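Local coordinates for adhesion G-protein coupled receptor G6 (Danio rerio, PDB 6V55) that acts as an adhesion G-protein coupled receptor, probably signalling in myelination through a large, calcium-binding, multidomain extracellular region, at residues 636-641 with 672-677; 271-276 with 302-307; 381-386 with 487-492. One frame throughout, in Å; residues are numbered along the deposited sequence.

Contact 1. Residues 636-641 with 672-677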
loop_
_atom_site.group_PDB
_atom_site.type_symbol
_atom_site.label_atom_id
_atom_site.label_comp_id
_atom_site.label_asym_id
_atom_site.label_seq_id
_atom_site.Cartn_x
_atom_site.Cartn_y
_atom_site.Cartn_z
ATOM N N PRO A 636 -27.181 17.188 -16.305
ATOM C CA PRO A 636 -28.312 17.949 -16.844
ATOM C C PRO A 636 -29.257 18.418 -15.744
ATOM O O PRO A 636 -29.415 17.770 -14.704
ATOM C CB PRO A 636 -28.992 16.955 -17.798
ATOM C CG PRO A 636 -28.589 15.614 -17.310
ATOM C CD PRO A 636 -27.242 15.762 -16.685
ATOM N N GLN A 637 -29.872 19.575 -15.990
ATOM C CA GLN A 637 -30.769 20.247 -15.057
ATOM C C GLN A 637 -32.158 20.386 -15.677
ATOM O O GLN A 637 -32.367 20.102 -16.856
ATOM C CB GLN A 637 -30.218 21.626 -14.690
ATOM C CG GLN A 637 -30.419 22.080 -13.255
ATOM C CD GLN A 637 -29.700 23.393 -12.997
ATOM O OE1 GLN A 637 -28.689 23.689 -13.645
ATOM N NE2 GLN A 637 -30.219 24.193 -12.061
ATOM N N ILE A 638 -33.125 20.837 -14.878
ATOM C CA ILE A 638 -34.503 20.978 -15.331
ATOM C C ILE A 638 -34.940 22.424 -15.150
ATOM O O ILE A 638 -34.906 22.955 -14.033
ATOM C CB ILE A 638 -35.455 20.030 -14.590
ATOM C CG1 ILE A 638 -35.179 18.598 -15.005
ATOM C CG2 ILE A 638 -36.918 20.342 -14.922
ATOM C CD1 ILE A 638 -35.958 17.602 -14.181
ATOM N N ASP A 639 -35.345 23.056 -16.253
ATOM C CA ASP A 639 -36.066 24.324 -16.239
ATOM C C ASP A 639 -37.561 24.018 -16.200
ATOM O O ASP A 639 -38.089 23.374 -17.114
ATOM C CB ASP A 639 -35.704 25.128 -17.488
ATOM C CG ASP A 639 -35.994 26.620 -17.362
ATOM O OD1 ASP A 639 -37.012 27.027 -16.746
ATOM O OD2 ASP A 639 -35.195 27.398 -17.930
ATOM N N PHE A 640 -38.250 24.499 -15.164
ATOM C CA PHE A 640 -39.665 24.188 -14.998
ATOM C C PHE A 640 -40.601 25.221 -15.613
ATOM O O PHE A 640 -41.799 24.951 -15.741
ATOM C CB PHE A 640 -40.007 24.056 -13.514
ATOM C CG PHE A 640 -39.548 22.763 -12.892
ATOM C CD1 PHE A 640 -38.369 22.721 -12.148
ATOM C CD2 PHE A 640 -40.300 21.597 -13.035
ATOM C CE1 PHE A 640 -37.949 21.552 -11.571
ATOM C CE2 PHE A 640 -39.885 20.407 -12.447
ATOM C CZ PHE A 640 -38.710 20.386 -11.721
ATOM N N ASP A 641 -40.104 26.403 -15.958
ATOM C CA ASP A 641 -40.955 27.508 -16.376
ATOM C C ASP A 641 -40.815 27.852 -17.844
ATOM O O ASP A 641 -41.816 28.064 -18.523
ATOM C CB ASP A 641 -40.637 28.756 -15.542
ATOM C CG ASP A 641 -40.895 28.554 -14.054
ATOM O OD1 ASP A 641 -41.491 27.517 -13.676
ATOM O OD2 ASP A 641 -40.492 29.436 -13.258
ATOM N N ILE A 672 -46.554 17.891 -11.611
ATOM C CA ILE A 672 -45.978 17.589 -12.918
ATOM C C ILE A 672 -44.683 16.844 -12.667
ATOM O O ILE A 672 -43.903 17.239 -11.800
ATOM C CB ILE A 672 -45.710 18.853 -13.750
ATOM C CG1 ILE A 672 -46.885 19.815 -13.623
ATOM C CG2 ILE A 672 -45.443 18.477 -15.214
ATOM C CD1 ILE A 672 -46.874 20.980 -14.581
ATOM N N ASN A 673 -44.470 15.763 -13.401
ATOM C CA ASN A 673 -43.262 14.959 -13.324
ATOM C C ASN A 673 -42.438 15.165 -14.585
ATOM O O ASN A 673 -42.983 15.336 -15.674
ATOM C CB ASN A 673 -43.620 13.479 -13.186
ATOM C CG ASN A 673 -44.541 13.213 -12.004
ATOM O OD1 ASN A 673 -44.388 13.822 -10.957
ATOM N ND2 ASN A 673 -45.512 12.317 -12.176
ATOM N N PHE A 674 -41.123 15.120 -14.454
ATOM C CA PHE A 674 -40.280 15.295 -15.631
ATOM C C PHE A 674 -39.032 14.458 -15.418
ATOM O O PHE A 674 -38.427 14.530 -14.349
ATOM C CB PHE A 674 -39.942 16.780 -15.821
ATOM C CG PHE A 674 -39.231 17.111 -17.108
ATOM C CD1 PHE A 674 -37.835 17.049 -17.193
ATOM C CD2 PHE A 674 -39.939 17.571 -18.207
ATOM C CE1 PHE A 674 -37.165 17.372 -18.360
ATOM C CE2 PHE A 674 -39.269 17.909 -19.392
ATOM C CZ PHE A 674 -37.875 17.817 -19.455
ATOM N N MET A 675 -38.660 13.655 -16.418
ATOM C CA MET A 675 -37.412 12.890 -16.413
ATOM C C MET A 675 -36.680 13.106 -17.730
ATOM O O MET A 675 -37.301 13.130 -18.799
ATOM C CB MET A 675 -37.650 11.382 -16.232
ATOM C CG MET A 675 -38.590 11.028 -15.106
ATOM S SD MET A 675 -38.952 9.293 -14.942
ATOM C CE MET A 675 -40.734 9.442 -14.778
ATOM N N PHE A 676 -35.363 13.265 -17.659
ATOM C CA PHE A 676 -34.524 13.343 -18.848
ATOM C C PHE A 676 -33.507 12.216 -18.771
ATOM O O PHE A 676 -32.745 12.132 -17.800
ATOM C CB PHE A 676 -33.839 14.711 -18.946
ATOM C CG PHE A 676 -32.855 14.825 -20.077
ATOM C CD1 PHE A 676 -31.478 14.703 -19.846
ATOM C CD2 PHE A 676 -33.302 15.076 -21.363
ATOM C CE1 PHE A 676 -30.575 14.800 -20.891
ATOM C CE2 PHE A 676 -32.408 15.190 -22.417
ATOM C CZ PHE A 676 -31.043 15.043 -22.185
ATOM N N PHE A 677 -33.488 11.355 -19.785
ATOM C CA PHE A 677 -32.543 10.244 -19.839
ATOM C C PHE A 677 -31.412 10.625 -20.790
ATOM O O PHE A 677 -31.614 10.725 -22.003
ATOM C CB PHE A 677 -33.234 8.958 -20.281
ATOM C CG PHE A 677 -34.117 8.346 -19.227
ATOM C CD1 PHE A 677 -35.436 8.770 -19.064
ATOM C CD2 PHE A 677 -33.632 7.332 -18.402
ATOM C CE1 PHE A 677 -36.254 8.204 -18.095
ATOM C CE2 PHE A 677 -34.450 6.747 -17.428
ATOM C CZ PHE A 677 -35.762 7.187 -17.284
#
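Pro-636 and Ile-638 face Phe-676 and Phe-674 across two strands that run in opposite directions and share no hydrogen bond, the CA atoms of Ile-638 and Phe-674 lying 8.1 Å apart and those of Pro-636 and Phe-676 8.0 Å. All four side chains project into the space between the backbones. Ile-638 and Phe-674 run alongside each other but head opposite ways, the branch through CG1 doing most of the touching: Ile-638 CD1 comes to 3.6 Å from Phe-674 CD1, and Ile-638 CG1 to 3.8 Å from the same ring atom. The other branch of the isoleucine, CG2, stands anti to the backbone N (chi1 of Ile-638 is -69°) and lies 3.6 Å above the centre of the Phe-640 ring, in the residues just after the strand.

Strand 637-639 is an edge strand of a sheet that also contains strands 750-752 and 760-765 of the GPS motif, whereas 671-677 is an inner strand of a four-stranded sheet, and the contact joins these layers in the β-sandwich expected of a GAIN domain. Helix 573-593 covers the other side of 671-677, touching Asn-673 and Met-675.

One residue pair further along, the side chains of Pro-636 and Phe-676 lie nearly perpendicular. Pro-636 CB and CG both come against the CD1-CE1 bond of the phenyl group, at 3.9 Å and 4.0 Å from Phe-676 CD1; Val-609, Leu-648 and Tyr-696 also pack on Phe-676. Where strand 637-639 ends, Asp-639 OD1 accepts the backbone N of Asp-641 at 3.3 Å, an Asx turn.

Contact 2. Residues 271-276 with 302-307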
loop_
_atom_site.group_PDB
_atom_site.type_symbol
_atom_site.label_atom_id
_atom_site.label_comp_id
_atom_site.label_asym_id
_atom_site.label_seq_id
_atom_site.Cartn_x
_atom_site.Cartn_y
_atom_site.Cartn_z
ATOM N N TYR A 271 36.946 2.603 13.783
ATOM C CA TYR A 271 35.561 3.022 13.967
ATOM C C TYR A 271 35.561 4.315 14.760
ATOM O O TYR A 271 36.362 4.461 15.684
ATOM C CB TYR A 271 34.733 1.935 14.694
ATOM C CG TYR A 271 33.342 2.353 15.139
ATOM C CD1 TYR A 271 33.002 2.449 16.503
ATOM C CD2 TYR A 271 32.371 2.644 14.198
ATOM C CE1 TYR A 271 31.701 2.841 16.901
ATOM C CE2 TYR A 271 31.089 3.031 14.570
ATOM C CZ TYR A 271 30.750 3.135 15.920
ATOM O OH TYR A 271 29.463 3.534 16.281
ATOM N N ASN A 272 34.677 5.246 14.366
ATOM C CA ASN A 272 34.353 6.482 15.104
ATOM C C ASN A 272 35.548 7.440 15.250
ATOM O O ASN A 272 35.773 8.035 16.312
ATOM C CB ASN A 272 33.704 6.180 16.460
ATOM C CG ASN A 272 32.653 7.202 16.816
ATOM O OD1 ASN A 272 32.202 7.964 15.954
ATOM N ND2 ASN A 272 32.270 7.247 18.085
ATOM N N PHE A 273 36.286 7.634 14.150
ATOM C CA PHE A 273 37.449 8.520 14.147
ATOM C C PHE A 273 36.987 9.975 14.142
ATOM O O PHE A 273 36.331 10.426 13.194
ATOM C CB PHE A 273 38.344 8.238 12.939
ATOM C CG PHE A 273 39.702 8.913 13.000
ATOM C CD1 PHE A 273 39.899 10.195 12.469
ATOM C CD2 PHE A 273 40.781 8.251 13.544
ATOM C CE1 PHE A 273 41.132 10.810 12.525
ATOM C CE2 PHE A 273 42.027 8.862 13.593
ATOM C CZ PHE A 273 42.201 10.143 13.079
ATOM N N ARG A 274 37.358 10.714 15.186
ATOM C CA ARG A 274 36.957 12.103 15.350
ATOM C C ARG A 274 38.155 12.937 15.805
ATOM O O ARG A 274 39.092 12.426 16.419
ATOM C CB ARG A 274 35.794 12.242 16.356
ATOM C CG ARG A 274 34.496 11.481 16.025
ATOM C CD ARG A 274 33.658 11.220 17.279
ATOM N NE ARG A 274 34.149 10.092 18.070
ATOM C CZ ARG A 274 33.847 9.889 19.356
ATOM N NH1 ARG A 274 33.051 10.748 19.997
ATOM N NH2 ARG A 274 34.351 8.832 20.005
ATOM N N LEU A 275 38.113 14.237 15.488
ATOM C CA LEU A 275 39.193 15.183 15.770
ATOM C C LEU A 275 38.615 16.513 16.236
ATOM O O LEU A 275 37.599 16.971 15.711
ATOM C CB LEU A 275 40.067 15.405 14.529
ATOM C CG LEU A 275 41.306 16.302 14.588
ATOM C CD1 LEU A 275 42.255 15.855 15.688
ATOM C CD2 LEU A 275 41.985 16.259 13.242
ATOM N N TRP A 276 39.281 17.137 17.202
ATOM C CA TRP A 276 38.834 18.388 17.800
ATOM C C TRP A 276 39.972 19.401 17.850
ATOM O O TRP A 276 41.152 19.049 17.807
ATOM C CB TRP A 276 38.336 18.193 19.236
ATOM C CG TRP A 276 37.000 17.554 19.419
ATOM C CD1 TRP A 276 35.804 18.190 19.642
ATOM C CD2 TRP A 276 36.723 16.150 19.467
ATOM N NE1 TRP A 276 34.799 17.264 19.804
ATOM C CE2 TRP A 276 35.338 16.006 19.704
ATOM C CE3 TRP A 276 37.512 14.995 19.332
ATOM C CZ2 TRP A 276 34.727 14.756 19.803
ATOM C CZ3 TRP A 276 36.904 13.746 19.439
ATOM C CH2 TRP A 276 35.527 13.638 19.667
ATOM N N SER A 302 30.096 12.797 4.945
ATOM C CA SER A 302 30.417 14.086 4.338
ATOM C C SER A 302 31.847 14.560 4.634
ATOM O O SER A 302 32.354 15.425 3.908
ATOM C CB SER A 302 29.415 15.144 4.815
ATOM O OG SER A 302 29.337 15.192 6.234
ATOM N N TYR A 303 32.509 13.999 5.664
ATOM C CA TYR A 303 33.872 14.354 6.061
ATOM C C TYR A 303 34.960 13.516 5.385
ATOM O O TYR A 303 36.137 13.874 5.496
ATOM C CB TYR A 303 34.036 14.200 7.582
ATOM C CG TYR A 303 33.289 15.196 8.458
ATOM C CD1 TYR A 303 31.952 15.010 8.780
ATOM C CD2 TYR A 303 33.938 16.301 9.002
ATOM C CE1 TYR A 303 31.270 15.914 9.600
ATOM C CE2 TYR A 303 33.266 17.216 9.819
ATOM C CZ TYR A 303 31.937 17.006 10.114
ATOM O OH TYR A 303 31.295 17.899 10.934
ATOM N N TRP A 304 34.607 12.418 4.698
ATOM C CA TRP A 304 35.572 11.401 4.277
ATOM C C TRP A 304 35.380 11.007 2.813
ATOM O O TRP A 304 34.308 11.186 2.230
ATOM C CB TRP A 304 35.452 10.123 5.134
ATOM C CG TRP A 304 35.785 10.286 6.590
ATOM C CD1 TRP A 304 34.932 10.642 7.606
ATOM C CD2 TRP A 304 37.064 10.093 7.196
ATOM N NE1 TRP A 304 35.610 10.691 8.808
ATOM C CE2 TRP A 304 36.920 10.353 8.581
ATOM C CE3 TRP A 304 38.320 9.729 6.702
ATOM C CZ2 TRP A 304 37.983 10.250 9.472
ATOM C CZ3 TRP A 304 39.379 9.641 7.584
ATOM C CH2 TRP A 304 39.206 9.904 8.956
ATOM N N THR A 305 36.442 10.449 2.221
ATOM C CA THR A 305 36.340 9.636 1.005
ATOM C C THR A 305 36.809 8.235 1.371
ATOM O O THR A 305 38.010 7.942 1.356
ATOM C CB THR A 305 37.167 10.178 -0.157
ATOM O OG1 THR A 305 38.565 10.001 0.114
ATOM C CG2 THR A 305 36.875 11.624 -0.372
ATOM N N ILE A 306 35.856 7.379 1.705
ATOM C CA ILE A 306 36.103 5.972 1.980
ATOM C C ILE A 306 35.226 5.178 1.022
ATOM O O ILE A 306 34.002 5.355 1.017
ATOM C CB ILE A 306 35.785 5.603 3.437
ATOM C CG1 ILE A 306 36.678 6.386 4.399
ATOM C CG2 ILE A 306 35.954 4.107 3.652
ATOM C CD1 ILE A 306 36.108 6.455 5.793
ATOM N N PRO A 307 35.797 4.315 0.185
ATOM C CA PRO A 307 34.978 3.509 -0.731
ATOM C C PRO A 307 34.162 2.447 0.004
ATOM O O PRO A 307 34.380 2.140 1.183
ATOM C CB PRO A 307 36.013 2.878 -1.672
ATOM C CG PRO A 307 37.255 3.732 -1.523
ATOM C CD PRO A 307 37.240 4.189 -0.100
#
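Phe-273 and Trp-304 meet with their side chains almost square to each other, and theirs is the one direct meeting of these two segments. The phenyl plane makes 79° with the six-membered ring of the indole, and the two centroids lie 5.7 Å apart. Phe-273 CD1 meets the indole at its edge, in its plane, 3.6 Å from Trp-304 CZ2 and equally far from Trp-304 CH2. Phe-273 CB follows at 4.0 Å from Trp-304 CZ2, which puts that corner of the benzo ring beside the root of the phenylalanine as well as its ring. The CA atoms of Phe-273 and Trp-304 are 10.5 Å apart; the indole spans its share of this distance to touch with CZ2 and CH2, while Phe-273 uses mainly CB and CD1. Two bonds from CZ2 round the indole, Trp-304 NE1 donates to the backbone O of Asp-298, which satisfies the buried N-H and fixes the swing of the ring.

Strand 268-276 belongs to one sheet of the jelly-roll-like sandwich of the pentraxin family, and Phe-273 points into the interior, with CG anti to its own N (chi1 -169°). There its ring packs edge-to-face with Phe-164 and touches Leu-249, both from strands of the facing sheet. Replacing Phe-273 by an alanine would probably open a gap beside CZ2 and CH2 of Trp-304 and deprive Phe-164 of an edge-to-face partner.

On the reverse side of the strand the chemistry is polar. Arg-274 NE donates to Asn-272 O at 3.2 Å, from above the carbonyl plane, while Arg-274 NH1 bonds to Thr-289 O.

Contact 3. Residues 381-386 with 487-492. With NAG (2-acetamido-2-deoxy-beta-D-glucopyranose), chain I; NAG (2-acetamido-2-deoxy-beta-D-glucopyranose), chain J.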
loop_
_atom_site.group_PDB
_atom_site.type_symbol
_atom_site.label_atom_id
_atom_site.label_comp_id
_atom_site.label_asym_id
_atom_site.label_seq_id
_atom_site.Cartn_x
_atom_site.Cartn_y
_atom_site.Cartn_z
ATOM N N TYR A 381 9.944 -27.473 19.453
ATOM C CA TYR A 381 9.540 -28.829 19.797
ATOM C C TYR A 381 9.061 -29.529 18.531
ATOM O O TYR A 381 8.725 -28.871 17.549
ATOM C CB TYR A 381 8.433 -28.820 20.873
ATOM C CG TYR A 381 8.727 -27.988 22.133
ATOM C CD1 TYR A 381 9.314 -28.584 23.255
ATOM C CD2 TYR A 381 8.384 -26.619 22.217
ATOM C CE1 TYR A 381 9.577 -27.853 24.412
ATOM C CE2 TYR A 381 8.646 -25.876 23.388
ATOM C CZ TYR A 381 9.236 -26.512 24.477
ATOM O OH TYR A 381 9.513 -25.832 25.637
ATOM N N VAL A 382 9.012 -30.868 18.548
ATOM C CA VAL A 382 8.475 -31.622 17.414
ATOM C C VAL A 382 6.992 -31.880 17.621
ATOM O O VAL A 382 6.575 -32.402 18.664
ATOM C CB VAL A 382 9.239 -32.938 17.160
ATOM C CG1 VAL A 382 10.514 -32.611 16.523
ATOM C CG2 VAL A 382 9.561 -33.696 18.420
ATOM N N ASP A 383 6.193 -31.514 16.620
ATOM C CA ASP A 383 4.749 -31.677 16.651
ATOM C C ASP A 383 4.290 -32.803 15.737
ATOM O O ASP A 383 3.079 -33.039 15.615
ATOM C CB ASP A 383 4.058 -30.356 16.250
ATOM C CG ASP A 383 2.693 -30.154 16.930
ATOM O OD1 ASP A 383 2.284 -31.023 17.732
ATOM O OD2 ASP A 383 2.023 -29.123 16.651
ATOM N N GLY A 384 5.220 -33.485 15.071
ATOM C CA GLY A 384 4.878 -34.577 14.180
ATOM C C GLY A 384 6.076 -35.045 13.373
ATOM O O GLY A 384 6.871 -34.207 12.921
ATOM N N ILE A 385 6.216 -36.363 13.187
ATOM C CA ILE A 385 7.359 -36.941 12.474
ATOM C C ILE A 385 6.933 -38.297 11.929
ATOM O O ILE A 385 6.176 -39.021 12.581
ATOM C CB ILE A 385 8.610 -37.010 13.391
ATOM C CG1 ILE A 385 9.831 -37.604 12.694
ATOM C CG2 ILE A 385 8.324 -37.716 14.698
ATOM C CD1 ILE A 385 11.091 -37.236 13.382
ATOM N N SER A 386 7.342 -38.601 10.688
ATOM C CA SER A 386 7.022 -39.884 10.077
ATOM C C SER A 386 8.119 -40.300 9.096
ATOM O O SER A 386 8.808 -39.453 8.517
ATOM C CB SER A 386 5.681 -39.831 9.364
ATOM O OG SER A 386 5.766 -39.140 8.123
ATOM N N ILE A 487 -2.596 -25.855 8.771
ATOM C CA ILE A 487 -1.459 -26.748 8.535
ATOM C C ILE A 487 -1.957 -28.159 8.236
ATOM O O ILE A 487 -2.597 -28.801 9.086
ATOM C CB ILE A 487 -0.508 -26.775 9.729
ATOM C CG1 ILE A 487 0.118 -25.410 9.885
ATOM C CG2 ILE A 487 0.560 -27.834 9.534
ATOM C CD1 ILE A 487 0.661 -25.246 11.199
ATOM N N ASN A 488 -1.648 -28.642 7.033
ATOM C CA ASN A 488 -1.850 -30.043 6.692
ATOM C C ASN A 488 -0.859 -30.884 7.487
ATOM O O ASN A 488 0.343 -30.854 7.221
ATOM C CB ASN A 488 -1.657 -30.252 5.197
ATOM C CG ASN A 488 -1.732 -31.695 4.816
ATOM O OD1 ASN A 488 -2.595 -32.418 5.300
ATOM N ND2 ASN A 488 -0.828 -32.135 3.954
ATOM N N ARG A 489 -1.341 -31.667 8.451
ATOM C CA ARG A 489 -0.436 -32.440 9.293
ATOM C C ARG A 489 -0.086 -33.805 8.701
ATOM O O ARG A 489 0.162 -34.751 9.457
ATOM C CB ARG A 489 -1.026 -32.589 10.693
ATOM C CG ARG A 489 -1.208 -31.248 11.362
ATOM C CD ARG A 489 -1.500 -31.343 12.842
ATOM N NE ARG A 489 -1.391 -30.023 13.454
ATOM C CZ ARG A 489 -0.314 -29.602 14.106
ATOM N NH1 ARG A 489 0.732 -30.417 14.237
ATOM N NH2 ARG A 489 -0.286 -28.378 14.632
ATOM N N ASP A 490 -0.051 -33.929 7.369
ATOM C CA ASP A 490 0.462 -35.112 6.695
ATOM C C ASP A 490 1.764 -34.826 5.960
ATOM O O ASP A 490 2.769 -35.471 6.263
ATOM C CB ASP A 490 -0.591 -35.690 5.755
ATOM C CG ASP A 490 -1.661 -36.447 6.509
ATOM O OD1 ASP A 490 -1.437 -36.706 7.716
ATOM O OD2 ASP A 490 -2.713 -36.775 5.908
ATOM N N ASN A 491 1.816 -33.864 5.032
ATOM C CA ASN A 491 3.120 -33.508 4.479
ATOM C C ASN A 491 3.630 -32.134 4.911
ATOM O O ASN A 491 4.582 -31.633 4.293
ATOM C CB ASN A 491 3.148 -33.638 2.952
ATOM C CG ASN A 491 2.068 -32.849 2.238
ATOM O OD1 ASN A 491 1.302 -32.085 2.835
ATOM N ND2 ASN A 491 2.022 -33.049 0.909
ATOM N N TYR A 492 3.030 -31.538 5.963
ATOM C CA TYR A 492 3.539 -30.357 6.697
ATOM C C TYR A 492 3.676 -29.138 5.790
ATOM O O TYR A 492 4.670 -28.409 5.839
ATOM C CB TYR A 492 4.845 -30.662 7.449
ATOM C CG TYR A 492 4.661 -31.806 8.425
ATOM C CD1 TYR A 492 3.470 -31.927 9.149
ATOM C CD2 TYR A 492 5.642 -32.778 8.603
ATOM C CE1 TYR A 492 3.249 -32.978 10.008
ATOM C CE2 TYR A 492 5.435 -33.850 9.489
ATOM C CZ TYR A 492 4.225 -33.921 10.184
ATOM O OH TYR A 492 3.943 -34.933 11.054
HETATM C C1 NAG I . 1.167 -32.536 -0.146
HETATM C C2 NAG I . -0.348 -32.782 0.058
HETATM C C3 NAG I . -1.123 -32.432 -1.229
HETATM C C4 NAG I . -0.768 -31.033 -1.734
HETATM C C5 NAG I . 0.753 -30.878 -1.873
HETATM C C6 NAG I . 1.191 -29.488 -2.291
HETATM C C7 NAG I . -1.508 -34.595 1.289
HETATM C C8 NAG I . -1.528 -36.073 1.563
HETATM N N2 NAG I . -0.563 -34.174 0.439
HETATM O O3 NAG I . -2.524 -32.518 -0.995
HETATM O O4 NAG I . -1.409 -30.779 -2.982
HETATM O O5 NAG I . 1.390 -31.164 -0.611
HETATM O O6 NAG I . 2.030 -28.866 -1.325
HETATM O O7 NAG I . -2.321 -33.825 1.802
HETATM C C1 NAG J . 8.616 -33.118 22.891
HETATM C C2 NAG J . 8.015 -34.352 23.624
HETATM C C3 NAG J . 6.481 -34.232 23.729
HETATM C C4 NAG J . 6.076 -32.906 24.369
HETATM C C5 NAG J . 6.662 -31.744 23.563
HETATM C C6 NAG J . 6.352 -30.384 24.147
HETATM C C7 NAG J . 8.949 -36.634 23.590
HETATM C C8 NAG J . 9.271 -37.825 22.736
HETATM N N2 NAG J . 8.391 -35.592 22.958
HETATM O O3 NAG J . 5.949 -35.324 24.477
HETATM O O4 NAG J . 4.659 -32.785 24.432
HETATM O O5 NAG J . 8.096 -31.864 23.505
HETATM O O6 NAG J . 5.732 -30.470 25.424
HETATM O O7 NAG J . 9.179 -36.619 24.799
HETATM O O HOH W 1 1.256 -33.042 13.806
#
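Asp-383 OD2 receives two N-H groups of Arg-489, from NH1 at 3.0 Å and from NH2 at 3.2 Å, in a salt bridge whose bonds are both weak, with N-H...O angles of 137° and 133°. It joins the edge strand 380-392 of the SEA-domain sheet to the turn between strands 480-488 and 493-496, a hairpin of the small disulfide-linked module that follows, consistent with a hormone-receptor domain. The carboxylate stands steeply to the guanidinium, their planes 73° apart, with OD2 at the guanidinium edge. The arginine gets there with its chain extended from CG to NE, passing over Leu-406 of the neighbouring SEA strand. A water adds a second link on the NH1 side: it accepts from Arg-489 NH1 at 2.7 Å and donates to Asp-383 O at 2.6 Å. Both charged residues are exposed, so solvent probably weakens their attraction.

Beside the salt bridge Tyr-492 is buried. Its OH presses against the backbone where the strand turns its corner, 3.2 Å from Gly-384 C; Ile-385 N is also near but poorly angled for a bond. Gly-384 CA lies 3.3 Å from Tyr-492 OH, a close approach that the lack of a side chain allows.

Sugars flank the junction. Tyr-381 lies against the glycan next to Asn-370, its CD1 3.5 Å from O5 of that N-acetylglucosamine. Across the contact, Asn-491 ND2 is covalently bonded to C1 of another N-acetylglucosamine, at 1.5 Å.

Overall arrangement
Contacts 1 and 2 are core contacts within single domains, each joining separate parts of one β-sandwich with apolar groups and without a hydrogen bond between the segments. They differ in make-up: contact 1 sets aliphatic side chains against phenyl rings over two successive residue pairs, whereas contact 2 rests on a single aromatic pair and buries less surface. Contact 3 lies at the surface and bridges two modules, so charge, water and a hydroxyl against the backbone take over, with glycans nearby. None of the three shares an element with another. They follow in series along the chain as 2, 3 and 1, and the centres of contacts 1 and 2 lie 77 Å apart.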